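Local coordinates for actin-binding protein (Saccharomyces cerevisiae, PDB 1HQZ), which binds actin filaments through this N-terminal cofilin-homology domain and regulates actin assembly by the ARP2/3 complex, which it recruits to filament sides, at residues V78-S90 and G113-L126. Numbering follows the deposited sequence.
Sequences VEKIIIIGWCPDS and GYHVQVTARDEDDL
His115 reaches across to Ile81 with its ring rather than its backbone alone: the N-H of Ile81 points at ND1 over 2.8 Å and almost straight (175°), although the donor is tilted somewhat out of the ring plane. With CG anti to the carbonyl carbon (chi1 -63°), the ring lies where ND1 can meet this amide, while CG of Lys80 lies over one ring face, 4.1 Å from the centroid, a CH-pi contact. The carbonyl O of Ile81 in turn takes two backbone donors, His115 N and Val116 N. A leucine at His115 would probably leave the Ile81 amide without its acceptor at the start of the pairing. From there the ladder runs parallel, Ile82 beside Val116 to Trp86 beside Ala120, and ends with Cys87 N to Ala120 O.

Side chains alternate between the two faces. On that of Ile83, CD1 sits 3.7 Å from the centroid of the Tyr114 ring, over its face, and CG of Gln117 lies 3.8 Å from the same methyl. On the other face, Leu126 divides its methyls: CD2 meets Ile84 CD1 at 3.6 Å, whereas CD1 approaches CZ3 of Trp86. The carbonyl O of Arg121 lies over one indole face, toward its rim; NE1 of Trp86 bonds to Asp60 O and the ring stacks on Phe59. Beyond the strands, Arg121 grips Asp89 side-on, NE to OD1 (3.1 Å) and NH2 to OD2 (2.9 Å), with the two planes 22° apart.

With helix 93-110 linking strands 80-86 and 116-120, and Phe103 packing on Gln117 and Thr119, this is a beta-alpha-beta crossover, which supplies the parallel pair at one edge of the mixed five-stranded sheet, with 116-120 outermost, in the ADF-homology (cofilin) fold.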
ATOM      1  N   VAL A  78      -8.107 -12.316 -13.685  1.00 58.55           N
ATOM      2  CA  VAL A  78      -7.843 -12.558 -12.275  1.00 56.21           C
ATOM      3  C   VAL A  78      -7.411 -11.244 -11.634  1.00 54.70           C
ATOM      4  O   VAL A  78      -6.581 -10.511 -12.178  1.00 54.83           O
ATOM      5  CB  VAL A  78      -6.741 -13.631 -12.066  1.00 56.74           C
ATOM      6  CG1 VAL A  78      -5.376 -13.069 -12.432  1.00 56.96           C
ATOM      7  CG2 VAL A  78      -6.758 -14.121 -10.622  1.00 55.41           C
ATOM      8  N   GLU A  79      -8.013 -10.937 -10.492  1.00 52.85           N
ATOM      9  CA  GLU A  79      -7.711  -9.718  -9.760  1.00 50.71           C
ATOM     10  C   GLU A  79      -6.876 -10.096  -8.551  1.00 49.09           C
ATOM     11  O   GLU A  79      -7.253 -10.975  -7.782  1.00 49.24           O
ATOM     12  CB  GLU A  79      -9.000  -9.055  -9.286  1.00 52.39           C
ATOM     13  CG  GLU A  79      -9.913  -8.541 -10.387  1.00 51.65           C
ATOM     14  CD  GLU A  79      -9.488  -7.190 -10.911  1.00 51.95           C
ATOM     15  OE1 GLU A  79      -8.610  -6.562 -10.289  1.00 52.37           O
ATOM     16  OE2 GLU A  79     -10.041  -6.751 -11.939  1.00 52.03           O
ATOM     17  N   LYS A  80      -5.739  -9.436  -8.384  1.00 46.18           N
ATOM     18  CA  LYS A  80      -4.880  -9.729  -7.253  1.00 44.20           C
ATOM     19  C   LYS A  80      -4.568  -8.493  -6.424  1.00 40.02           C
ATOM     20  O   LYS A  80      -4.727  -7.360  -6.873  1.00 37.17           O
ATOM     21  CB  LYS A  80      -3.601 -10.408  -7.738  1.00 47.20           C
ATOM     22  CG  LYS A  80      -3.870 -11.799  -8.308  1.00 48.13           C
ATOM     23  CD  LYS A  80      -2.619 -12.429  -8.862  1.00 49.44           C
ATOM     24  CE  LYS A  80      -2.937 -13.778  -9.471  1.00 51.49           C
ATOM     25  NZ  LYS A  80      -1.786 -14.311 -10.248  1.00 53.68           N
ATOM     26  N   ILE A  81      -4.137  -8.725  -5.196  1.00 37.49           N
ATOM     27  CA  ILE A  81      -3.842  -7.635  -4.290  1.00 35.98           C
ATOM     28  C   ILE A  81      -2.346  -7.437  -4.072  1.00 34.57           C
ATOM     29  O   ILE A  81      -1.597  -8.396  -3.809  1.00 34.23           O
ATOM     30  CB  ILE A  81      -4.541  -7.859  -2.911  1.00 35.08           C
ATOM     31  CG1 ILE A  81      -6.062  -7.669  -3.014  1.00 39.54           C
ATOM     32  CG2 ILE A  81      -4.069  -6.825  -1.920  1.00 34.79           C
ATOM     33  CD1 ILE A  81      -6.746  -8.429  -4.090  1.00 40.70           C
ATOM     34  N   ILE A  82      -1.908  -6.190  -4.191  1.00 32.09           N
ATOM     35  CA  ILE A  82      -0.509  -5.875  -3.965  1.00 31.58           C
ATOM     36  C   ILE A  82      -0.426  -4.836  -2.845  1.00 31.38           C
ATOM     37  O   ILE A  82      -1.277  -3.953  -2.731  1.00 27.82           O
ATOM     38  CB  ILE A  82       0.176  -5.335  -5.253  1.00 31.80           C
ATOM     39  CG1 ILE A  82       1.620  -4.929  -4.939  1.00 33.89           C
ATOM     40  CG2 ILE A  82      -0.610  -4.158  -5.824  1.00 32.51           C
ATOM     41  CD1 ILE A  82       2.466  -4.553  -6.161  1.00 30.68           C
ATOM     42  N   ILE A  83       0.559  -4.984  -1.969  1.00 30.20           N
ATOM     43  CA  ILE A  83       0.735  -4.004  -0.921  1.00 31.17           C
ATOM     44  C   ILE A  83       2.130  -3.453  -1.123  1.00 31.62           C
ATOM     45  O   ILE A  83       3.052  -4.185  -1.501  1.00 29.84           O
ATOM     46  CB  ILE A  83       0.611  -4.601   0.486  1.00 30.86           C
ATOM     47  CG1 ILE A  83       1.636  -5.714   0.687  1.00 29.51           C
ATOM     48  CG2 ILE A  83      -0.793  -5.118   0.689  1.00 32.80           C
ATOM     49  CD1 ILE A  83       1.746  -6.170   2.136  1.00 35.45           C
ATOM     50  N   ILE A  84       2.275  -2.157  -0.894  1.00 32.30           N
ATOM     51  CA  ILE A  84       3.560  -1.512  -1.075  1.00 33.21           C
ATOM     52  C   ILE A  84       4.038  -0.814   0.187  1.00 33.02           C
ATOM     53  O   ILE A  84       3.316  -0.023   0.778  1.00 33.42           O
ATOM     54  CB  ILE A  84       3.491  -0.492  -2.244  1.00 34.65           C
ATOM     55  CG1 ILE A  84       3.352  -1.261  -3.562  1.00 34.68           C
ATOM     56  CG2 ILE A  84       4.726   0.403  -2.255  1.00 31.63           C
ATOM     57  CD1 ILE A  84       3.125  -0.395  -4.757  1.00 39.49           C
ATOM     58  N   GLY A  85       5.254  -1.150   0.600  1.00 32.69           N
ATOM     59  CA  GLY A  85       5.856  -0.528   1.757  1.00 33.82           C
ATOM     60  C   GLY A  85       6.783   0.537   1.195  1.00 34.07           C
ATOM     61  O   GLY A  85       7.852   0.242   0.670  1.00 33.72           O
ATOM     62  N   TRP A  86       6.348   1.782   1.296  1.00 34.59           N
ATOM     63  CA  TRP A  86       7.092   2.924   0.788  1.00 34.81           C
ATOM     64  C   TRP A  86       7.943   3.532   1.910  1.00 35.88           C
ATOM     65  O   TRP A  86       7.413   4.062   2.891  1.00 36.24           O
ATOM     66  CB  TRP A  86       6.077   3.925   0.222  1.00 32.79           C
ATOM     67  CG  TRP A  86       6.632   5.227  -0.210  1.00 33.16           C
ATOM     68  CD1 TRP A  86       6.629   6.390   0.504  1.00 30.74           C
ATOM     69  CD2 TRP A  86       7.259   5.523  -1.459  1.00 30.25           C
ATOM     70  NE1 TRP A  86       7.206   7.392  -0.226  1.00 27.64           N
ATOM     71  CE2 TRP A  86       7.607   6.892  -1.434  1.00 29.80           C
ATOM     72  CE3 TRP A  86       7.563   4.766  -2.600  1.00 32.34           C
ATOM     73  CZ2 TRP A  86       8.247   7.527  -2.505  1.00 29.13           C
ATOM     74  CZ3 TRP A  86       8.198   5.397  -3.671  1.00 31.32           C
ATOM     75  CH2 TRP A  86       8.534   6.768  -3.612  1.00 31.86           C
ATOM     76  N   CYS A  87       9.263   3.436   1.763  1.00 35.48           N
ATOM     77  CA  CYS A  87      10.196   3.946   2.770  1.00 36.51           C
ATOM     78  C   CYS A  87      11.276   4.788   2.103  1.00 36.32           C
ATOM     79  O   CYS A  87      12.401   4.324   1.934  1.00 35.76           O
ATOM     80  CB  CYS A  87      10.844   2.763   3.509  1.00 37.98           C
ATOM     81  SG  CYS A  87      11.894   3.189   4.921  1.00 38.90           S
ATOM     82  N   PRO A  88      10.953   6.044   1.734  1.00 37.05           N
ATOM     83  CA  PRO A  88      11.881   6.974   1.071  1.00 38.75           C
ATOM     84  C   PRO A  88      13.027   7.428   1.965  1.00 39.29           C
ATOM     85  O   PRO A  88      12.887   7.481   3.187  1.00 38.73           O
ATOM     86  CB  PRO A  88      10.972   8.126   0.662  1.00 38.26           C
ATOM     87  CG  PRO A  88      10.023   8.199   1.821  1.00 38.42           C
ATOM     88  CD  PRO A  88       9.698   6.733   2.095  1.00 38.28           C
ATOM     89  N   ASP A  89      14.162   7.744   1.347  1.00 40.98           N
ATOM     90  CA  ASP A  89      15.338   8.179   2.090  1.00 43.56           C
ATOM     91  C   ASP A  89      15.074   9.405   2.952  1.00 43.27           C
ATOM     92  O   ASP A  89      15.564   9.487   4.076  1.00 43.20           O
ATOM     93  CB  ASP A  89      16.511   8.469   1.138  1.00 45.94           C
ATOM     94  CG  ASP A  89      17.009   7.223   0.412  1.00 49.12           C
ATOM     95  OD1 ASP A  89      16.717   6.094   0.873  1.00 50.54           O
ATOM     96  OD2 ASP A  89      17.706   7.370  -0.617  1.00 48.00           O
ATOM     97  N   SER A  90      14.272  10.333   2.432  1.00 43.93           N
ATOM     98  CA  SER A  90      13.945  11.584   3.116  1.00 44.19           C
ATOM     99  C   SER A  90      12.986  11.495   4.296  1.00 44.53           C
ATOM    100  O   SER A  90      12.796  12.474   5.008  1.00 45.77           O
ATOM    101  CB  SER A  90      13.391  12.583   2.106  1.00 44.18           C
ATOM    102  OG  SER A  90      14.356  12.850   1.106  1.00 44.28           O
ATOM    103  N   GLY A 113      -4.336 -10.466   3.212  1.00 35.85           N
ATOM    104  CA  GLY A 113      -4.859 -11.023   1.973  1.00 37.71           C
ATOM    105  C   GLY A 113      -4.184 -10.562   0.695  1.00 35.93           C
ATOM    106  O   GLY A 113      -4.771 -10.637  -0.376  1.00 37.45           O
ATOM    107  N   TYR A 114      -2.949 -10.095   0.804  1.00 36.36           N
ATOM    108  CA  TYR A 114      -2.207  -9.617  -0.358  1.00 36.87           C
ATOM    109  C   TYR A 114      -1.554 -10.770  -1.107  1.00 36.61           C
ATOM    110  O   TYR A 114      -1.208 -11.796  -0.513  1.00 37.71           O
ATOM    111  CB  TYR A 114      -1.132  -8.617   0.080  1.00 35.64           C
ATOM    112  CG  TYR A 114      -0.134  -9.189   1.059  1.00 35.37           C
ATOM    113  CD1 TYR A 114       0.993  -9.879   0.614  1.00 34.67           C
ATOM    114  CD2 TYR A 114      -0.350  -9.091   2.433  1.00 35.86           C
ATOM    115  CE1 TYR A 114       1.883 -10.462   1.512  1.00 35.80           C
ATOM    116  CE2 TYR A 114       0.528  -9.675   3.344  1.00 37.14           C
ATOM    117  CZ  TYR A 114       1.641 -10.359   2.875  1.00 38.06           C
ATOM    118  OH  TYR A 114       2.499 -10.950   3.774  1.00 41.24           O
ATOM    119  N   HIS A 115      -1.399 -10.609  -2.414  1.00 35.15           N
ATOM    120  CA  HIS A 115      -0.763 -11.644  -3.204  1.00 36.96           C
ATOM    121  C   HIS A 115       0.690 -11.286  -3.438  1.00 36.21           C
ATOM    122  O   HIS A 115       1.543 -12.168  -3.546  1.00 36.91           O
ATOM    123  CB  HIS A 115      -1.464 -11.818  -4.549  1.00 38.81           C
ATOM    124  CG  HIS A 115      -2.881 -12.269  -4.425  1.00 40.84           C
ATOM    125  ND1 HIS A 115      -3.933 -11.387  -4.308  1.00 40.71           N
ATOM    126  CD2 HIS A 115      -3.419 -13.509  -4.345  1.00 41.69           C
ATOM    127  CE1 HIS A 115      -5.059 -12.064  -4.165  1.00 43.70           C
ATOM    128  NE2 HIS A 115      -4.775 -13.355  -4.182  1.00 43.10           N
ATOM    129  N   VAL A 116       0.963  -9.984  -3.497  1.00 34.60           N
ATOM    130  CA  VAL A 116       2.313  -9.485  -3.738  1.00 34.30           C
ATOM    131  C   VAL A 116       2.692  -8.391  -2.743  1.00 33.96           C
ATOM    132  O   VAL A 116       1.889  -7.502  -2.445  1.00 31.65           O
ATOM    133  CB  VAL A 116       2.430  -8.905  -5.152  1.00 33.71           C
ATOM    134  CG1 VAL A 116       3.853  -8.439  -5.407  1.00 39.15           C
ATOM    135  CG2 VAL A 116       2.026  -9.948  -6.175  1.00 35.74           C
ATOM    136  N   GLN A 117       3.917  -8.473  -2.231  1.00 33.59           N
ATOM    137  CA  GLN A 117       4.426  -7.494  -1.281  1.00 35.11           C
ATOM    138  C   GLN A 117       5.723  -6.915  -1.821  1.00 35.24           C
ATOM    139  O   GLN A 117       6.666  -7.648  -2.093  1.00 35.86           O
ATOM    140  CB  GLN A 117       4.701  -8.134   0.084  1.00 36.24           C
ATOM    141  CG  GLN A 117       5.256  -7.138   1.094  1.00 38.39           C
ATOM    142  CD  GLN A 117       5.563  -7.739   2.461  1.00 40.99           C
ATOM    143  OE1 GLN A 117       5.913  -7.019   3.388  1.00 41.99           O
ATOM    144  NE2 GLN A 117       5.437  -9.051   2.590  1.00 38.53           N
ATOM    145  N   VAL A 118       5.764  -5.592  -1.954  1.00 35.13           N
ATOM    146  CA  VAL A 118       6.928  -4.896  -2.470  1.00 34.42           C
ATOM    147  C   VAL A 118       7.404  -3.778  -1.548  1.00 34.03           C
ATOM    148  O   VAL A 118       6.607  -3.099  -0.910  1.00 33.79           O
ATOM    149  CB  VAL A 118       6.631  -4.271  -3.868  1.00 35.91           C
ATOM    150  CG1 VAL A 118       7.796  -3.392  -4.305  1.00 36.45           C
ATOM    151  CG2 VAL A 118       6.415  -5.371  -4.899  1.00 34.99           C
ATOM    152  N   THR A 119       8.719  -3.612  -1.477  1.00 34.65           N
ATOM    153  CA  THR A 119       9.331  -2.554  -0.691  1.00 34.18           C
ATOM    154  C   THR A 119       9.840  -1.544  -1.730  1.00 36.27           C
ATOM    155  O   THR A 119      10.510  -1.915  -2.702  1.00 33.86           O
ATOM    156  CB  THR A 119      10.506  -3.076   0.159  1.00 33.59           C
ATOM    157  OG1 THR A 119      10.006  -3.898   1.227  1.00 30.81           O
ATOM    158  CG2 THR A 119      11.287  -1.907   0.753  1.00 32.05           C
ATOM    159  N   ALA A 120       9.493  -0.274  -1.544  1.00 35.95           N
ATOM    160  CA  ALA A 120       9.901   0.761  -2.485  1.00 35.02           C
ATOM    161  C   ALA A 120      10.498   1.979  -1.792  1.00 35.70           C
ATOM    162  O   ALA A 120      10.122   2.305  -0.671  1.00 36.20           O
ATOM    163  CB  ALA A 120       8.705   1.178  -3.327  1.00 34.86           C
ATOM    164  N   ARG A 121      11.416   2.650  -2.482  1.00 38.63           N
ATOM    165  CA  ARG A 121      12.096   3.843  -1.974  1.00 41.05           C
ATOM    166  C   ARG A 121      11.901   5.050  -2.888  1.00 43.07           C
ATOM    167  O   ARG A 121      11.949   6.191  -2.435  1.00 43.19           O
ATOM    168  CB  ARG A 121      13.592   3.588  -1.849  1.00 41.04           C
ATOM    169  CG  ARG A 121      14.000   2.723  -0.687  1.00 45.89           C
ATOM    170  CD  ARG A 121      15.494   2.460  -0.747  1.00 47.50           C
ATOM    171  NE  ARG A 121      16.243   3.677  -1.058  1.00 49.33           N
ATOM    172  CZ  ARG A 121      16.980   3.841  -2.152  1.00 49.69           C
ATOM    173  NH1 ARG A 121      17.076   2.864  -3.046  1.00 49.84           N
ATOM    174  NH2 ARG A 121      17.610   4.992  -2.360  1.00 49.19           N
ATOM    175  N   ASP A 122      11.704   4.795  -4.176  1.00 44.73           N
ATOM    176  CA  ASP A 122      11.506   5.862  -5.146  1.00 48.05           C
ATOM    177  C   ASP A 122      10.714   5.343  -6.348  1.00 50.34           C
ATOM    178  O   ASP A 122      10.370   4.157  -6.416  1.00 48.85           O
ATOM    179  CB  ASP A 122      12.859   6.410  -5.603  1.00 49.75           C
ATOM    180  CG  ASP A 122      13.698   5.363  -6.295  1.00 52.47           C
ATOM    181  OD1 ASP A 122      13.307   4.927  -7.395  1.00 53.59           O
ATOM    182  OD2 ASP A 122      14.744   4.968  -5.738  1.00 54.03           O
ATOM    183  N   GLU A 123      10.439   6.229  -7.300  1.00 51.80           N
ATOM    184  CA  GLU A 123       9.659   5.861  -8.477  1.00 53.79           C
ATOM    185  C   GLU A 123      10.210   4.699  -9.291  1.00 54.02           C
ATOM    186  O   GLU A 123       9.444   3.974  -9.921  1.00 54.29           O
ATOM    187  CB  GLU A 123       9.456   7.076  -9.387  1.00 56.32           C
ATOM    188  CG  GLU A 123       8.426   8.079  -8.863  1.00 60.39           C
ATOM    189  CD  GLU A 123       9.014   9.091  -7.891  1.00 64.14           C
ATOM    190  OE1 GLU A 123       9.612   8.680  -6.871  1.00 64.51           O
ATOM    191  OE2 GLU A 123       8.874  10.308  -8.156  1.00 64.99           O
ATOM    192  N   ASP A 124      11.525   4.510  -9.286  1.00 53.31           N
ATOM    193  CA  ASP A 124      12.109   3.412 -10.046  1.00 53.46           C
ATOM    194  C   ASP A 124      11.705   2.062  -9.460  1.00 52.45           C
ATOM    195  O   ASP A 124      11.718   1.046 -10.154  1.00 51.93           O
ATOM    196  CB  ASP A 124      13.637   3.537 -10.088  1.00 56.27           C
ATOM    197  CG  ASP A 124      14.116   4.604 -11.074  1.00 59.08           C
ATOM    198  OD1 ASP A 124      15.348   4.794 -11.180  1.00 61.03           O
ATOM    199  OD2 ASP A 124      13.271   5.245 -11.744  1.00 58.86           O
ATOM    200  N   ASP A 125      11.337   2.054  -8.181  1.00 50.31           N
ATOM    201  CA  ASP A 125      10.910   0.826  -7.523  1.00 48.41           C
ATOM    202  C   ASP A 125       9.438   0.553  -7.802  1.00 47.66           C
ATOM    203  O   ASP A 125       8.906  -0.488  -7.418  1.00 47.76           O
ATOM    204  CB  ASP A 125      11.120   0.929  -6.012  1.00 48.97           C
ATOM    205  CG  ASP A 125      12.576   1.077  -5.638  1.00 49.52           C
ATOM    206  OD1 ASP A 125      13.418   0.497  -6.355  1.00 49.39           O
ATOM    207  OD2 ASP A 125      12.878   1.751  -4.628  1.00 46.72           O
ATOM    208  N   LEU A 126       8.785   1.494  -8.474  1.00 47.18           N
ATOM    209  CA  LEU A 126       7.367   1.371  -8.791  1.00 46.03           C
ATOM    210  C   LEU A 126       7.087   1.409 -10.297  1.00 45.16           C
ATOM    211  O   LEU A 126       6.183   2.109 -10.757  1.00 45.30           O
ATOM    212  CB  LEU A 126       6.582   2.482  -8.080  1.00 44.94           C
ATOM    213  CG  LEU A 126       6.681   2.556  -6.545  1.00 45.03           C
ATOM    214  CD1 LEU A 126       6.017   3.832  -6.030  1.00 42.10           C
ATOM    215  CD2 LEU A 126       6.016   1.336  -5.927  1.00 44.32           C
TER
HETATM  216  O   HOH W   1      13.987   8.107  -1.166  1.00 55.57           O